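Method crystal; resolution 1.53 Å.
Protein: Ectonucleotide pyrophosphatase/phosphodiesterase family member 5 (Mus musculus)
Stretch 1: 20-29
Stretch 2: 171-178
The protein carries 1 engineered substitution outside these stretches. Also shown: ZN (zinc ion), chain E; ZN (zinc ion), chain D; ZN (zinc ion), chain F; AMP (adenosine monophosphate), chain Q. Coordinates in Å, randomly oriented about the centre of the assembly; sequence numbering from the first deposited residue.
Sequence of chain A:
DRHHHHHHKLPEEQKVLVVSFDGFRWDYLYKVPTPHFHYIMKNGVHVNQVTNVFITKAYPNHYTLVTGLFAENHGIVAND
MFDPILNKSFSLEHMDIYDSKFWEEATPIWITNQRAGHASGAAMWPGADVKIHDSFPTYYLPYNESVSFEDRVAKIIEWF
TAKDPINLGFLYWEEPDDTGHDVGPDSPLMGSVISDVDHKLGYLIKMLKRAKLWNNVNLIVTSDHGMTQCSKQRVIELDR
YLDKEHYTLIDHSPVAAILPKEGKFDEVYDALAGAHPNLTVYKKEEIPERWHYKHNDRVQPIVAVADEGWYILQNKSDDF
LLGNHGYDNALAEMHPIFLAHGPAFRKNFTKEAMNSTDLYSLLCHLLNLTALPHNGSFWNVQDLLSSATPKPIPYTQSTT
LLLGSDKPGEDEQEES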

ATOM      1  N   SER A  20      -1.060  -6.849  -6.274  1.00  7.76           N
ATOM      2  CA  SER A  20      -1.136  -5.398  -6.081  1.00  6.98           C
ATOM      3  C   SER A  20      -0.579  -4.712  -7.322  1.00  7.13           C
ATOM      4  O   SER A  20       0.604  -4.872  -7.652  1.00  7.64           O
ATOM      5  CB  SER A  20      -0.371  -4.925  -4.849  1.00  6.96           C
ATOM      6  OG  SER A  20      -0.405  -3.520  -4.790  1.00  8.03           O
ATOM      7  N   PHE A  21      -1.454  -3.997  -8.031  1.00  6.58           N
ATOM      8  CA  PHE A  21      -1.039  -3.040  -9.046  1.00  5.69           C
ATOM      9  C   PHE A  21      -0.923  -1.715  -8.330  1.00  5.26           C
ATOM     10  O   PHE A  21      -1.937  -1.113  -7.966  1.00  6.12           O
ATOM     11  CB  PHE A  21      -2.027  -2.951 -10.202  1.00  6.70           C
ATOM     12  CG  PHE A  21      -2.073  -4.176 -11.050  1.00  7.81           C
ATOM     13  CD1 PHE A  21      -1.014  -4.479 -11.886  1.00 10.45           C
ATOM     14  CD2 PHE A  21      -3.184  -5.003 -11.051  1.00  9.48           C
ATOM     15  CE1 PHE A  21      -1.041  -5.582 -12.671  1.00 10.94           C
ATOM     16  CE2 PHE A  21      -3.212  -6.130 -11.862  1.00 11.11           C
ATOM     17  CZ  PHE A  21      -2.146  -6.411 -12.668  1.00 10.05           C
ATOM     18  N   ASP A  22       0.303  -1.279  -8.098  1.00  5.71           N
ATOM     19  CA  ASP A  22       0.520  -0.136  -7.229  1.00  4.84           C
ATOM     20  C   ASP A  22      -0.221   1.100  -7.763  1.00  3.81           C
ATOM     21  O   ASP A  22      -0.133   1.424  -8.951  1.00  5.77           O
ATOM     22  CB  ASP A  22       2.021   0.135  -7.119  1.00  6.49           C
ATOM     23  CG  ASP A  22       2.363   1.023  -5.934  1.00  4.68           C
ATOM     24  OD1 ASP A  22       1.741   2.113  -5.842  1.00  5.47           O
ATOM     25  OD2 ASP A  22       3.202   0.621  -5.085  1.00  6.26           O
ATOM     26  N   GLY A  23      -0.929   1.799  -6.882  1.00  5.69           N
ATOM     27  CA  GLY A  23      -1.533   3.084  -7.238  1.00  5.39           C
ATOM     28  C   GLY A  23      -2.734   2.993  -8.152  1.00  6.32           C
ATOM     29  O   GLY A  23      -3.003   3.926  -8.924  1.00  6.28           O
ATOM     30  N   PHE A  24      -3.478   1.897  -8.078  1.00  4.91           N
ATOM     31  CA  PHE A  24      -4.626   1.686  -8.956  1.00  5.23           C
ATOM     32  C   PHE A  24      -5.854   2.218  -8.224  1.00  4.57           C
ATOM     33  O   PHE A  24      -6.498   1.529  -7.424  1.00  5.58           O
ATOM     34  CB  PHE A  24      -4.768   0.219  -9.349  1.00  7.01           C
ATOM     35  CG  PHE A  24      -5.601   0.003 -10.585  1.00  6.40           C
ATOM     36  CD1 PHE A  24      -6.969   0.284 -10.595  1.00  7.59           C
ATOM     37  CD2 PHE A  24      -5.014  -0.447 -11.760  1.00  7.25           C
ATOM     38  CE1 PHE A  24      -7.725   0.088 -11.749  1.00  8.59           C
ATOM     39  CE2 PHE A  24      -5.777  -0.658 -12.911  1.00  8.97           C
ATOM     40  CZ  PHE A  24      -7.136  -0.389 -12.899  1.00  9.65           C
ATOM     41  N   ARG A  25      -6.146   3.490  -8.473  1.00  5.86           N
ATOM     42  CA  ARG A  25      -7.308   4.146  -7.894  1.00  5.01           C
ATOM     43  C   ARG A  25      -8.582   3.415  -8.320  1.00  5.97           C
ATOM     44  O   ARG A  25      -8.707   2.964  -9.462  1.00  6.66           O
ATOM     45  CB  ARG A  25      -7.334   5.608  -8.362  1.00  6.50           C
ATOM     46  CG  ARG A  25      -8.257   6.509  -7.600  1.00  7.15           C
ATOM     47  CD  ARG A  25      -8.017   7.954  -7.979  1.00  8.71           C
ATOM     48  NE  ARG A  25      -8.818   8.336  -9.103  1.00  9.36           N
ATOM     49  CZ  ARG A  25      -8.786   9.537  -9.672  1.00 11.37           C
ATOM     50  NH1 ARG A  25      -7.952  10.486  -9.232  1.00  9.16           N
ATOM     51  NH2 ARG A  25      -9.617   9.792 -10.685  1.00 18.05           N
ATOM     52  N   TRP A  26      -9.554   3.381  -7.401  1.00  5.64           N
ATOM     53  CA  TRP A  26     -10.759   2.560  -7.546  1.00  6.12           C
ATOM     54  C   TRP A  26     -11.528   2.861  -8.840  1.00  6.85           C
ATOM     55  O   TRP A  26     -12.097   1.948  -9.458  1.00  8.81           O
ATOM     56  CB  TRP A  26     -11.661   2.760  -6.315  1.00  8.97           C
ATOM     57  CG  TRP A  26     -12.214   4.135  -6.242  1.00  7.46           C
ATOM     58  CD1 TRP A  26     -11.574   5.268  -5.837  1.00  7.13           C
ATOM     59  CD2 TRP A  26     -13.521   4.531  -6.654  1.00  6.76           C
ATOM     60  NE1 TRP A  26     -12.415   6.362  -5.983  1.00  7.47           N
ATOM     61  CE2 TRP A  26     -13.615   5.923  -6.481  1.00  7.15           C
ATOM     62  CE3 TRP A  26     -14.627   3.833  -7.153  1.00  7.83           C
ATOM     63  CZ2 TRP A  26     -14.774   6.633  -6.786  1.00  8.96           C
ATOM     64  CZ3 TRP A  26     -15.782   4.547  -7.454  1.00  9.16           C
ATOM     65  CH2 TRP A  26     -15.839   5.931  -7.258  1.00  8.68           C
ATOM     66  N   ASP A  27     -11.552   4.118  -9.270  1.00  6.88           N
ATOM     67  CA  ASP A  27     -12.337   4.501 -10.444  1.00  7.58           C
ATOM     68  C   ASP A  27     -11.547   4.454 -11.750  1.00  7.79           C
ATOM     69  O   ASP A  27     -12.109   4.762 -12.808  1.00  8.94           O
ATOM     70  CB  ASP A  27     -12.934   5.889 -10.240  1.00  8.21           C
ATOM     71  CG  ASP A  27     -11.878   6.967 -10.135  1.00 12.33           C
ATOM     72  OD1 ASP A  27     -12.214   8.164 -10.289  1.00 15.99           O
ATOM     73  OD2 ASP A  27     -10.699   6.627  -9.940  1.00 14.59           O
ATOM     74  N   TYR A  28     -10.285   4.007 -11.721  1.00  8.41           N
ATOM     75  CA  TYR A  28      -9.531   3.850 -12.961  1.00  7.43           C
ATOM     76  C   TYR A  28     -10.177   2.838 -13.898  1.00  5.52           C
ATOM     77  O   TYR A  28      -9.960   2.908 -15.108  1.00  9.10           O
ATOM     78  CB  TYR A  28      -8.100   3.422 -12.654  1.00  6.66           C
ATOM     79  CG  TYR A  28      -7.108   4.491 -12.217  1.00  7.13           C
ATOM     80  CD1 TYR A  28      -5.818   4.129 -11.894  1.00  6.50           C
ATOM     81  CD2 TYR A  28      -7.421   5.840 -12.178  1.00  7.00           C
ATOM     82  CE1 TYR A  28      -4.866   5.057 -11.525  1.00  6.45           C
ATOM     83  CE2 TYR A  28      -6.457   6.789 -11.795  1.00  7.66           C
ATOM     84  CZ  TYR A  28      -5.182   6.382 -11.478  1.00  7.91           C
ATOM     85  OH  TYR A  28      -4.226   7.297 -11.119  1.00  8.65           O
ATOM     86  N   LEU A  29     -10.948   1.880 -13.345  1.00  7.68           N
ATOM     87  CA  LEU A  29     -11.692   0.887 -14.128  1.00 11.66           C
ATOM     88  C   LEU A  29     -12.523   1.520 -15.220  1.00  9.01           C
ATOM     89  O   LEU A  29     -12.850   0.864 -16.217  1.00 11.78           O
ATOM     90  CB  LEU A  29     -12.645   0.100 -13.217  1.00 15.80           C
ATOM     91  CG  LEU A  29     -12.002  -0.714 -12.105  1.00 23.58           C
ATOM     92  CD1 LEU A  29     -13.094  -1.374 -11.270  1.00 29.16           C
ATOM     93  CD2 LEU A  29     -11.067  -1.751 -12.702  1.00 25.49           C
ATOM     94  N   LEU A 171       1.992 -10.978  -5.690  1.00 10.59           N
ATOM     95  CA  LEU A 171       2.519 -10.458  -6.946  1.00  9.26           C
ATOM     96  C   LEU A 171       2.341  -8.951  -6.949  1.00  6.79           C
ATOM     97  O   LEU A 171       1.253  -8.463  -6.647  1.00 10.22           O
ATOM     98  CB  LEU A 171       1.791 -11.093  -8.136  1.00 10.26           C
ATOM     99  CG  LEU A 171       2.043 -10.565  -9.535  1.00  9.60           C
ATOM    100  CD1 LEU A 171       3.497 -10.764  -9.927  1.00 12.39           C
ATOM    101  CD2 LEU A 171       1.106 -11.217 -10.565  1.00 12.61           C
ATOM    102  N   TYR A 172       3.405  -8.228  -7.272  1.00  8.05           N
ATOM    103  CA  TYR A 172       3.427  -6.775  -7.210  1.00  8.24           C
ATOM    104  C   TYR A 172       3.904  -6.214  -8.544  1.00  7.55           C
ATOM    105  O   TYR A 172       4.843  -6.746  -9.164  1.00  9.85           O
ATOM    106  CB  TYR A 172       4.333  -6.326  -6.064  1.00  7.68           C
ATOM    107  CG  TYR A 172       4.591  -4.848  -5.977  1.00  6.90           C
ATOM    108  CD1 TYR A 172       3.638  -3.982  -5.457  1.00  6.98           C
ATOM    109  CD2 TYR A 172       5.776  -4.317  -6.430  1.00  8.30           C
ATOM    110  CE1 TYR A 172       3.878  -2.623  -5.373  1.00  7.74           C
ATOM    111  CE2 TYR A 172       6.025  -2.969  -6.359  1.00  9.00           C
ATOM    112  CZ  TYR A 172       5.069  -2.120  -5.842  1.00 10.15           C
ATOM    113  OH  TYR A 172       5.341  -0.785  -5.788  1.00 10.74           O
ATOM    114  N   TRP A 173       3.274  -5.112  -8.958  1.00  7.26           N
ATOM    115  CA  TRP A 173       3.665  -4.364 -10.151  1.00  6.32           C
ATOM    116  C   TRP A 173       3.586  -2.872  -9.846  1.00  9.06           C
ATOM    117  O   TRP A 173       2.686  -2.438  -9.119  1.00  7.40           O
ATOM    118  CB  TRP A 173       2.763  -4.734 -11.332  1.00  8.22           C
ATOM    119  CG  TRP A 173       3.153  -4.166 -12.664  1.00 10.06           C
ATOM    120  CD1 TRP A 173       2.402  -3.340 -13.459  1.00 11.30           C
ATOM    121  CD2 TRP A 173       4.378  -4.391 -13.368  1.00  9.21           C
ATOM    122  NE1 TRP A 173       3.083  -3.054 -14.615  1.00 11.95           N
ATOM    123  CE2 TRP A 173       4.300  -3.681 -14.582  1.00  7.86           C
ATOM    124  CE3 TRP A 173       5.533  -5.126 -13.087  1.00 11.85           C
ATOM    125  CZ2 TRP A 173       5.336  -3.673 -15.508  1.00 13.74           C
ATOM    126  CZ3 TRP A 173       6.557  -5.136 -14.011  1.00 13.61           C
ATOM    127  CH2 TRP A 173       6.457  -4.407 -15.208  1.00 14.44           C
ATOM    128  N   GLU A 174       4.526  -2.086 -10.410  1.00  7.21           N
ATOM    129  CA  GLU A 174       4.715  -0.683 -10.032  1.00  7.32           C
ATOM    130  C   GLU A 174       3.795   0.290 -10.766  1.00  5.71           C
ATOM    131  O   GLU A 174       3.768   1.487 -10.413  1.00  7.91           O
ATOM    132  CB  GLU A 174       6.166  -0.275 -10.274  1.00  9.34           C
ATOM    133  CG  GLU A 174       7.176  -1.013  -9.403  1.00 11.21           C
ATOM    134  CD  GLU A 174       7.542  -2.420  -9.877  1.00  7.56           C
ATOM    135  OE1 GLU A 174       8.237  -3.127  -9.101  1.00 10.23           O
ATOM    136  OE2 GLU A 174       7.188  -2.794 -11.028  1.00 10.39           O
ATOM    137  N   GLU A 175       3.075  -0.181 -11.779  1.00  7.32           N
ATOM    138  CA  GLU A 175       2.074   0.634 -12.468  1.00  7.18           C
ATOM    139  C   GLU A 175       0.672   0.272 -11.986  1.00  5.07           C
ATOM    140  O   GLU A 175       0.400  -0.905 -11.669  1.00  6.74           O
ATOM    141  CB  GLU A 175       2.173   0.449 -13.980  1.00  8.50           C
ATOM    142  CG  GLU A 175       3.419   1.039 -14.603  1.00  9.93           C
ATOM    143  CD  GLU A 175       3.410   2.569 -14.721  1.00 10.76           C
ATOM    144  OE1 GLU A 175       2.687   3.259 -13.972  1.00 10.97           O
ATOM    145  OE2 GLU A 175       4.172   3.075 -15.575  1.00 15.12           O
ATOM    146  N   PRO A 176      -0.245   1.265 -11.989  1.00  6.25           N
ATOM    147  CA  PRO A 176      -0.145   2.591 -12.606  1.00  6.08           C
ATOM    148  C   PRO A 176       0.394   3.735 -11.711  1.00  5.08           C
ATOM    149  O   PRO A 176       0.324   4.898 -12.097  1.00  6.48           O
ATOM    150  CB  PRO A 176      -1.595   2.863 -13.006  1.00  7.98           C
ATOM    151  CG  PRO A 176      -2.377   2.226 -11.925  1.00  7.98           C
ATOM    152  CD  PRO A 176      -1.631   0.961 -11.597  1.00  8.29           C
ATOM    153  N   ASP A 177       0.979   3.387 -10.562  1.00  5.92           N
ATOM    154  CA  ASP A 177       1.559   4.396  -9.670  1.00  6.01           C
ATOM    155  C   ASP A 177       2.621   5.242 -10.371  1.00  7.09           C
ATOM    156  O   ASP A 177       2.610   6.479 -10.284  1.00  7.60           O
ATOM    157  CB  ASP A 177       2.152   3.711  -8.440  1.00  6.18           C
ATOM    158  CG  ASP A 177       2.743   4.690  -7.454  1.00  5.12           C
ATOM    159  OD1 ASP A 177       1.969   5.316  -6.697  1.00  8.75           O
ATOM    160  OD2 ASP A 177       3.994   4.823  -7.402  1.00 10.06           O
ATOM    161  N   ASP A 178       3.576   4.590 -11.038  1.00  6.69           N
ATOM    162  CA  ASP A 178       4.716   5.308 -11.609  1.00  9.20           C
ATOM    163  C   ASP A 178       4.257   6.372 -12.598  1.00  8.67           C
ATOM    164  O   ASP A 178       4.656   7.539 -12.516  1.00  9.95           O
ATOM    165  CB  ASP A 178       5.654   4.325 -12.311  1.00 13.95           C
ATOM    166  CG  ASP A 178       6.675   3.711 -11.383  1.00 30.69           C
ATOM    167  OD1 ASP A 178       6.785   4.161 -10.225  1.00 36.59           O
ATOM    168  OD2 ASP A 178       7.376   2.784 -11.826  1.00 36.98           O
TER
HETATM  169 ZN    ZN E 502       1.822   2.797  -4.029  1.00  6.77          ZN
HETATM  170 ZN    ZN D 501       3.385   6.345  -5.497  1.00  7.05          ZN
HETATM  171 ZN    ZN F 503       8.821   2.744  -9.451  0.54 34.53          ZN
HETATM  172  P   AMP Q 524       4.575   4.537  -3.381  1.00  7.97           P
HETATM  173  O1P AMP Q 524       4.409   4.908  -1.938  1.00  9.16           O
HETATM  174  O2P AMP Q 524       4.789   5.773  -4.264  1.00  7.94           O
HETATM  175  O3P AMP Q 524       3.431   3.681  -3.917  1.00  8.37           O
HETATM  176  O5' AMP Q 524       5.893   3.640  -3.527  1.00 10.53           O
HETATM  177  C5' AMP Q 524       6.000   2.737  -4.638  1.00 11.55           C
HETATM  178  C4' AMP Q 524       7.398   2.596  -5.171  1.00 10.46           C
HETATM  179  O4' AMP Q 524       8.143   1.785  -4.272  1.00 15.30           O
HETATM  180  C3' AMP Q 524       7.462   1.872  -6.517  1.00 12.73           C
HETATM  181  O3' AMP Q 524       7.763   2.780  -7.554  1.00 20.69           O
HETATM  182  C2' AMP Q 524       8.595   0.852  -6.363  1.00 14.89           C
HETATM  183  O2' AMP Q 524       9.572   0.893  -7.368  1.00 22.33           O
HETATM  184  C1' AMP Q 524       9.178   1.180  -5.004  1.00 16.30           C
HETATM  185  N9  AMP Q 524       9.628   0.011  -4.281  1.00 15.95           N
HETATM  186  C8  AMP Q 524       8.885  -1.014  -3.830  1.00 16.93           C
HETATM  187  N7  AMP Q 524       9.677  -1.902  -3.180  1.00 15.49           N
HETATM  188  C5  AMP Q 524      10.939  -1.398  -3.230  1.00 15.19           C
HETATM  189  C6  AMP Q 524      12.272  -1.803  -2.741  1.00 16.24           C
HETATM  190  N6  AMP Q 524      12.414  -2.953  -2.057  1.00 17.62           N
HETATM  191  N1  AMP Q 524      13.322  -1.003  -2.996  1.00 17.15           N
HETATM  192  C2  AMP Q 524      13.211   0.153  -3.673  1.00 21.77           C
HETATM  193  N3  AMP Q 524      12.037   0.602  -4.146  1.00 19.39           N
HETATM  194  C4  AMP Q 524      10.901  -0.144  -3.958  1.00 15.36           C
HETATM  195  O   HOH W   1      -1.876   6.000 -10.400  1.00  6.96           O
HETATM  196  O   HOH W   2      10.439   4.262  -8.648  1.00 53.93           O
HETATM  197  O   HOH W   3      11.136   3.272 -10.158  1.00 36.29           O
HETATM  198  O   HOH W   4       9.580   2.957 -11.692  1.00 52.83           O

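Leu171 opens the contact with its backbone: its O accepts a hydrogen bond from Ser20 N at 2.8 Å, one rung of a parallel pairing between two strand ends. Tyr172 and Ser20 put their side chains on one face of this sheet. The tyrosine reaches past the serine, and Tyr172 OH donates to Asp22 OD2 at 2.7 Å. That leaves Asp22 OD1 to bind a zinc ion at 1.9 Å, so one carboxylate both anchors the strands and holds metal. Trp173 continues the ladder, its N bonding to Ser20 O at 3.0 Å and its O receiving Asp22 N at 2.8 Å. On the other face Trp173 CB packs 3.8 Å from Phe21 CD1, while the indole leads away from stretch 1.

Glu174 and Glu175 point away, but Glu175 O lies 3.5 Å from Phe21 CB and sits at the edge of the Phe21 ring, near its plane. A cis peptide then leads into Pro176, the apolar hub. Its CD lies 3.7 Å from Phe24 CD2 and its CG 3.8 Å from Tyr28 CE1, at the edge of that ring. Lacking an amide hydrogen, its N can only sit beside Asp22 O at 3.0 Å. A water links Gly23 O, Tyr28 OH and, weakly, Pro176 O. The stretches bury 528 Å², both sides summed, with Asp22 (104 Å²) and Pro176 (80 Å²) most covered.

Asp177 starts the helix, and its N gives Asp22 O a weak hydrogen bond of 2.8 Å. Its CA-to-CB bond points toward stretch 1, and Asp177 CB lies 3.9 Å from Gly23 CA; an ideal CB on Gly23 would lie 2.7 Å from Asp177 CB, a clash, and the positive phi also favours glycine. Asp177 OD1 and OD2 bind a second zinc, and AMP phosphate oxygens join both metals.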